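Local coordinates for solute-binding protein Csal_2479 (Chromohalobacter salexigens, PDB 4P1L) that binds D-glucuronate in vitro and is probably the periplasmic solute-binding component of a tripartite ATP-independent (TRAP) sugar transport system, at residues I136-F141 with A241-L246; N208-E213 with A267-G272. All coordinates share one frame; numbering follows the deposited sequence.

Contact 1 of 2, residues I136-F141 with A241-L246; sequences IVLSWF and ASWEEL. With SO4 (sulfate ion), chain E.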
loop_
_atom_site.group_PDB
_atom_site.type_symbol
_atom_site.label_atom_id
_atom_site.label_comp_id
_atom_site.label_asym_id
_atom_site.label_seq_id
_atom_site.Cartn_x
_atom_site.Cartn_y
_atom_site.Cartn_z
ATOM N N ILE A 136 -3.766 15.995 -2.880
ATOM C CA ILE A 136 -4.165 16.462 -1.568
ATOM C C ILE A 136 -4.640 15.273 -0.725
ATOM O O ILE A 136 -5.673 14.677 -1.015
ATOM C CB ILE A 136 -5.275 17.512 -1.659
ATOM C CG1 ILE A 136 -4.875 18.641 -2.625
ATOM C CG2 ILE A 136 -5.608 18.023 -0.283
ATOM C CD1 ILE A 136 -3.545 19.336 -2.273
ATOM N N VAL A 137 -3.863 14.913 0.290
ATOM C CA VAL A 137 -4.183 13.739 1.115
ATOM C C VAL A 137 -5.191 14.119 2.173
ATOM O O VAL A 137 -4.983 15.081 2.931
ATOM C CB VAL A 137 -2.943 13.176 1.826
ATOM C CG1 VAL A 137 -3.361 12.084 2.804
ATOM C CG2 VAL A 137 -1.945 12.635 0.824
ATOM N N LEU A 138 -6.297 13.372 2.219
ATOM C CA LEU A 138 -7.359 13.642 3.160
ATOM C C LEU A 138 -7.353 12.674 4.346
ATOM O O LEU A 138 -7.805 13.014 5.430
ATOM C CB LEU A 138 -8.709 13.549 2.460
ATOM C CG LEU A 138 -8.898 14.489 1.265
ATOM C CD1 LEU A 138 -10.333 14.424 0.792
ATOM C CD2 LEU A 138 -8.516 15.905 1.642
ATOM N N SER A 139 -6.892 11.454 4.126
ATOM C CA SER A 139 -6.829 10.475 5.199
ATOM C C SER A 139 -5.956 9.311 4.784
ATOM O O SER A 139 -5.598 9.186 3.610
ATOM C CB SER A 139 -8.230 10.002 5.563
ATOM O OG SER A 139 -8.831 9.327 4.476
ATOM N N TRP A 140 -5.603 8.474 5.756
ATOM C CA TRP A 140 -4.712 7.325 5.530
ATOM C C TRP A 140 -5.444 6.014 5.791
ATOM O O TRP A 140 -6.009 5.841 6.860
ATOM C CB TRP A 140 -3.499 7.388 6.449
ATOM C CG TRP A 140 -2.703 8.638 6.322
ATOM C CD1 TRP A 140 -2.652 9.665 7.215
ATOM C CD2 TRP A 140 -1.833 8.990 5.253
ATOM N NE1 TRP A 140 -1.815 10.648 6.759
ATOM C CE2 TRP A 140 -1.276 10.252 5.569
ATOM C CE3 TRP A 140 -1.444 8.361 4.077
ATOM C CZ2 TRP A 140 -0.368 10.903 4.736
ATOM C CZ3 TRP A 140 -0.538 9.026 3.235
ATOM C CH2 TRP A 140 -0.010 10.272 3.582
ATOM N N PHE A 141 -5.416 5.121 4.805
ATOM C CA PHE A 141 -5.912 3.755 4.936
ATOM C C PHE A 141 -4.753 2.828 5.361
ATOM O O PHE A 141 -3.578 3.085 5.043
ATOM C CB PHE A 141 -6.461 3.230 3.601
ATOM C CG PHE A 141 -7.798 3.811 3.163
ATOM C CD1 PHE A 141 -8.455 4.767 3.901
ATOM C CD2 PHE A 141 -8.382 3.384 1.975
ATOM C CE1 PHE A 141 -9.675 5.301 3.459
ATOM C CE2 PHE A 141 -9.601 3.896 1.548
ATOM C CZ PHE A 141 -10.238 4.862 2.297
ATOM N N ALA A 241 -6.294 20.302 -8.408
ATOM C CA ALA A 241 -7.185 21.111 -9.244
ATOM C C ALA A 241 -8.640 20.965 -8.799
ATOM O O ALA A 241 -9.373 21.951 -8.676
ATOM C CB ALA A 241 -7.048 20.697 -10.698
ATOM N N SER A 242 -9.055 19.728 -8.556
ATOM C CA SER A 242 -10.441 19.470 -8.161
ATOM C C SER A 242 -10.729 20.017 -6.769
ATOM O O SER A 242 -11.813 20.509 -6.486
ATOM C CB SER A 242 -10.736 17.967 -8.188
ATOM O OG SER A 242 -10.580 17.461 -9.496
ATOM N N TRP A 243 -9.736 19.913 -5.900
ATOM C CA TRP A 243 -9.830 20.412 -4.535
ATOM C C TRP A 243 -10.013 21.928 -4.492
ATOM O O TRP A 243 -10.892 22.440 -3.800
ATOM C CB TRP A 243 -8.545 20.004 -3.793
ATOM C CG TRP A 243 -8.591 20.174 -2.300
ATOM C CD1 TRP A 243 -7.761 20.943 -1.554
ATOM C CD2 TRP A 243 -9.485 19.538 -1.378
ATOM N NE1 TRP A 243 -8.077 20.830 -0.219
ATOM C CE2 TRP A 243 -9.134 19.977 -0.082
ATOM C CE3 TRP A 243 -10.549 18.646 -1.515
ATOM C CZ2 TRP A 243 -9.828 19.574 1.071
ATOM C CZ3 TRP A 243 -11.232 18.236 -0.359
ATOM C CH2 TRP A 243 -10.853 18.688 0.908
ATOM N N GLU A 244 -9.188 22.640 -5.254
ATOM C CA GLU A 244 -9.188 24.095 -5.232
ATOM C C GLU A 244 -10.468 24.703 -5.798
ATOM O O GLU A 244 -10.846 25.811 -5.417
ATOM C CB GLU A 244 -7.980 24.619 -5.999
ATOM C CG GLU A 244 -6.679 24.324 -5.272
ATOM C CD GLU A 244 -5.471 24.933 -5.952
ATOM O OE1 GLU A 244 -5.500 25.138 -7.192
ATOM O OE2 GLU A 244 -4.492 25.200 -5.223
ATOM N N GLU A 245 -11.139 23.975 -6.691
ATOM C CA GLU A 245 -12.356 24.490 -7.325
ATOM C C GLU A 245 -13.498 24.630 -6.330
ATOM O O GLU A 245 -14.407 25.415 -6.547
ATOM C CB GLU A 245 -12.813 23.552 -8.435
ATOM C CG GLU A 245 -11.988 23.613 -9.686
ATOM C CD GLU A 245 -12.371 22.520 -10.662
ATOM O OE1 GLU A 245 -12.813 21.429 -10.213
ATOM O OE2 GLU A 245 -12.231 22.754 -11.881
ATOM N N LEU A 246 -13.448 23.864 -5.245
ATOM C CA LEU A 246 -14.561 23.775 -4.303
ATOM C C LEU A 246 -14.721 25.047 -3.461
ATOM O O LEU A 246 -13.823 25.872 -3.400
ATOM C CB LEU A 246 -14.331 22.612 -3.349
ATOM C CG LEU A 246 -14.191 21.205 -3.950
ATOM C CD1 LEU A 246 -13.749 20.229 -2.854
ATOM C CD2 LEU A 246 -15.496 20.773 -4.575
HETATM S S SO4 E . -7.456 22.760 3.089
HETATM O O1 SO4 E . -8.488 21.995 3.779
HETATM O O2 SO4 E . -6.477 23.229 4.059
HETATM O O3 SO4 E . -6.748 21.967 2.082
HETATM O O4 SO4 E . -8.082 23.884 2.396
#
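Ile-136 and Leu-138, on an edge strand of the five-stranded mixed sheet of this periplasmic solute-binding fold, pack against the indole of Trp-243 in the short helix 240-245. Both aliphatic chains lie over the same ring face. CG2 of Ile-136 sits above the five-membered ring of Trp-243, 3.9 Å from its centroid and 15° off the normal. CD2 of Leu-138 makes the second CH-pi contact, 4.1 Å from the centroid of the six-membered ring of Trp-243. CG1 of Ile-136 adds a contact to Trp-243 CD1 at 3.8 Å, so both branches of the isoleucine touch the indole. The Trp-243 side chain swings toward the strand with CG anti to the backbone N (chi1 -167°). The contact is apolar; no hydrogen bond joins the two segments. The indole N-H points in the ring plane to a sulfate ion, probably from the crystallisation liquor. Its bond from Trp-243 NE1 to SO4 O3 is 2.9 Å long and nearly straight at 172°. Arg-255 also binds this sulfate. The strand carries a classic beta bulge, where Leu-138 and Ser-139 together pair with Leu-236 of the antiparallel strand 234-239. That strand leads directly into helix 240-245. Helix 248-282 touches Leu-138 through Ala-258, and helix 121-132 touches Ile-136 through Ala-131.

Contact 2 of 2, residues N208-E213 with A267-G272; sequences NYPSYE and ALWEEG. With BDP (beta-D-glucopyranuronic acid), chain C.
Pro-210 and Asn-208 meet the outer end of the Trp-269 indole in two different ways. The proline lies over a face of the six-membered ring. Pro-210 CG is 3.8 Å from the centroid of the six-membered ring of Trp-269, a CH-pi contact 28° off the normal, and comes within 3.4 Å of Trp-269 CH2. Asn-208 stands at the ring edge instead. Asn-208 CG lies in the indole plane, 3.6 Å from Trp-269 CH2, and the amide is turned 76° against the ring. The Trp-269 side chain leaves helix 248-282 extended away from its own backbone N. This carries the six-membered ring to the first turn of helix 209-214. Asn-208 is the N-cap of that helix. Its CG lies between the backbone N and the carbonyl carbon (chi1 52°), which lets OD1 fold back over the helix start. Asn-208 OD1 accepts from Ser-211 N at 2.8 Å, with the donor nearly in line with the C=O bond. The other end of the amide serves the sugar pocket. Asn-208 ND2 gives a weak bond to O1 of the bound glucuronate at 3.3 Å, and it also bonds to the Ser-143 carbonyl. One side chain thus ties the helix start to the ligand. With an alanine here, Ser-211 N would probably lose its cap, the sugar would lose a weak donor, and a gap would open beside the indole edge. At Gly-272 the two helices run close, with Gly-272 CA 6.5 Å from Pro-210 CA. Pro-37, at the start of helix 37-52, also touches Trp-269. Farther along, Glu-213 forms a salt bridge with Lys-279 of helix 248-282.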
loop_
_atom_site.group_PDB
_atom_site.type_symbol
_atom_site.label_atom_id
_atom_site.label_comp_id
_atom_site.label_asym_id
_atom_site.label_seq_id
_atom_site.Cartn_x
_atom_site.Cartn_y
_atom_site.Cartn_z
ATOM N N ASN A 208 -0.230 -8.553 1.711
ATOM C CA ASN A 208 -1.028 -8.801 2.900
ATOM C C ASN A 208 -2.043 -9.898 2.634
ATOM O O ASN A 208 -2.217 -10.323 1.487
ATOM C CB ASN A 208 -1.719 -7.516 3.336
ATOM C CG ASN A 208 -2.490 -6.852 2.190
ATOM O OD1 ASN A 208 -3.265 -7.495 1.483
ATOM N ND2 ASN A 208 -2.252 -5.562 2.003
ATOM N N TYR A 209 -2.699 -10.372 3.687
ATOM C CA TYR A 209 -3.656 -11.458 3.535
ATOM C C TYR A 209 -4.822 -11.115 2.577
ATOM O O TYR A 209 -5.146 -11.897 1.651
ATOM C CB TYR A 209 -4.172 -11.891 4.895
ATOM C CG TYR A 209 -3.267 -12.815 5.697
ATOM C CD1 TYR A 209 -2.854 -14.039 5.205
ATOM C CD2 TYR A 209 -2.866 -12.461 6.982
ATOM C CE1 TYR A 209 -2.027 -14.890 5.978
ATOM C CE2 TYR A 209 -2.053 -13.297 7.759
ATOM C CZ TYR A 209 -1.647 -14.511 7.255
ATOM O OH TYR A 209 -0.848 -15.346 8.026
ATOM N N PRO A 210 -5.439 -9.940 2.750
ATOM C CA PRO A 210 -6.583 -9.702 1.868
ATOM C C PRO A 210 -6.237 -9.646 0.403
ATOM O O PRO A 210 -7.053 -10.097 -0.400
ATOM C CB PRO A 210 -7.169 -8.391 2.379
ATOM C CG PRO A 210 -6.740 -8.339 3.814
ATOM C CD PRO A 210 -5.350 -8.928 3.809
ATOM N N SER A 211 -5.036 -9.197 0.046
ATOM C CA SER A 211 -4.663 -9.167 -1.364
ATOM C C SER A 211 -4.327 -10.560 -1.868
ATOM O O SER A 211 -4.797 -10.972 -2.937
ATOM C CB SER A 211 -3.477 -8.231 -1.572
ATOM O OG SER A 211 -3.893 -6.871 -1.497
ATOM N N TYR A 212 -3.526 -11.270 -1.077
ATOM C CA TYR A 212 -3.126 -12.632 -1.374
ATOM C C TYR A 212 -4.359 -13.485 -1.635
ATOM O O TYR A 212 -4.377 -14.267 -2.565
ATOM C CB TYR A 212 -2.325 -13.156 -0.193
ATOM C CG TYR A 212 -1.891 -14.607 -0.232
ATOM C CD1 TYR A 212 -1.127 -15.104 -1.264
ATOM C CD2 TYR A 212 -2.223 -15.478 0.815
ATOM C CE1 TYR A 212 -0.688 -16.451 -1.255
ATOM C CE2 TYR A 212 -1.792 -16.786 0.832
ATOM C CZ TYR A 212 -1.018 -17.269 -0.197
ATOM O OH TYR A 212 -0.612 -18.583 -0.146
ATOM N N GLU A 213 -5.392 -13.292 -0.817
ATOM C CA GLU A 213 -6.647 -14.041 -0.938
ATOM C C GLU A 213 -7.536 -13.532 -2.078
ATOM O O GLU A 213 -7.881 -14.309 -2.996
ATOM C CB GLU A 213 -7.395 -14.051 0.410
ATOM C CG GLU A 213 -8.831 -14.613 0.326
ATOM C CD GLU A 213 -9.889 -13.554 0.003
ATOM O OE1 GLU A 213 -9.927 -12.517 0.690
ATOM O OE2 GLU A 213 -10.706 -13.762 -0.930
ATOM N N ALA A 267 -11.238 -0.389 10.562
ATOM C CA ALA A 267 -12.058 -1.389 11.238
ATOM C C ALA A 267 -12.374 -2.568 10.306
ATOM O O ALA A 267 -12.252 -3.731 10.710
ATOM C CB ALA A 267 -13.362 -0.753 11.775
ATOM N N LEU A 268 -12.812 -2.261 9.077
ATOM C CA LEU A 268 -13.094 -3.285 8.064
ATOM C C LEU A 268 -11.842 -4.095 7.756
ATOM O O LEU A 268 -11.902 -5.319 7.515
ATOM C CB LEU A 268 -13.582 -2.642 6.774
ATOM C CG LEU A 268 -14.942 -1.967 6.834
ATOM C CD1 LEU A 268 -15.255 -1.266 5.494
ATOM C CD2 LEU A 268 -16.024 -2.994 7.192
ATOM N N TRP A 269 -10.716 -3.391 7.729
ATOM C CA TRP A 269 -9.437 -4.024 7.462
ATOM C C TRP A 269 -9.126 -5.162 8.431
ATOM O O TRP A 269 -8.772 -6.266 8.014
ATOM C CB TRP A 269 -8.291 -3.016 7.504
ATOM C CG TRP A 269 -7.020 -3.690 7.141
ATOM C CD1 TRP A 269 -6.008 -4.052 7.986
ATOM C CD2 TRP A 269 -6.630 -4.133 5.833
ATOM N NE1 TRP A 269 -5.014 -4.696 7.285
ATOM C CE2 TRP A 269 -5.378 -4.772 5.964
ATOM C CE3 TRP A 269 -7.231 -4.078 4.573
ATOM C CZ2 TRP A 269 -4.695 -5.308 4.875
ATOM C CZ3 TRP A 269 -6.558 -4.618 3.487
ATOM C CH2 TRP A 269 -5.307 -5.246 3.652
ATOM N N GLU A 270 -9.205 -4.897 9.727
ATOM C CA GLU A 270 -8.899 -5.940 10.714
ATOM C C GLU A 270 -9.776 -7.185 10.524
ATOM O O GLU A 270 -9.294 -8.322 10.534
ATOM C CB GLU A 270 -9.054 -5.390 12.127
ATOM C CG GLU A 270 -8.059 -4.299 12.458
ATOM C CD GLU A 270 -6.613 -4.743 12.251
ATOM O OE1 GLU A 270 -6.250 -5.845 12.743
ATOM O OE2 GLU A 270 -5.844 -4.002 11.581
ATOM N N GLU A 271 -11.069 -6.972 10.321
ATOM C CA GLU A 271 -11.975 -8.091 10.112
ATOM C C GLU A 271 -11.602 -8.812 8.834
ATOM O O GLU A 271 -11.618 -10.041 8.775
ATOM C CB GLU A 271 -13.421 -7.601 10.016
ATOM C CG GLU A 271 -14.458 -8.705 10.164
ATOM C CD GLU A 271 -14.839 -9.381 8.851
ATOM O OE1 GLU A 271 -14.673 -8.758 7.770
ATOM O OE2 GLU A 271 -15.334 -10.538 8.905
ATOM N N GLY A 272 -11.254 -8.037 7.815
ATOM C CA GLY A 272 -10.968 -8.582 6.506
ATOM C C GLY A 272 -9.724 -9.469 6.534
ATOM O O GLY A 272 -9.657 -10.494 5.860
HETATM C C1 BDP C . -1.959 -4.101 -2.341
HETATM C C2 BDP C . -2.252 -2.611 -2.443
HETATM C C3 BDP C . -2.588 -2.276 -3.846
HETATM C C4 BDP C . -1.415 -2.656 -4.694
HETATM C C5 BDP C . -1.089 -4.165 -4.542
HETATM C C6 BDP C . 0.130 -4.596 -5.355
HETATM O O2 BDP C . -3.367 -2.365 -1.603
HETATM O O3 BDP C . -2.716 -0.760 -3.906
HETATM O O4 BDP C . -1.680 -2.358 -6.076
HETATM O O5 BDP C . -0.858 -4.448 -3.197
HETATM O O6A BDP C . 0.855 -5.514 -4.850
HETATM O O1 BDP C . -1.597 -4.416 -1.042
HETATM O O6B BDP C . 0.324 -4.108 -6.487
#

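Overall arrangement
Contacts 1 and 2 lie with their centres 26 Å apart and do not touch; their nearest atoms are about 7 Å apart. Their segments alternate along the chain. Helix 240-245 of contact 1 is followed directly by helix 248-282, whose residues 267-272 belong to contact 2. The same long helix also touches the strand of contact 1. Contact 2 borders the glucuronate and supplies two pocket residues, Asn-208 and Ser-211. Contact 1 is set back from it: the side chain of Leu-138 is about 12 Å from that of Glu-234. Glu-234 binds the sugar and lies about 6 Å from Asn-208, side chain to side chain.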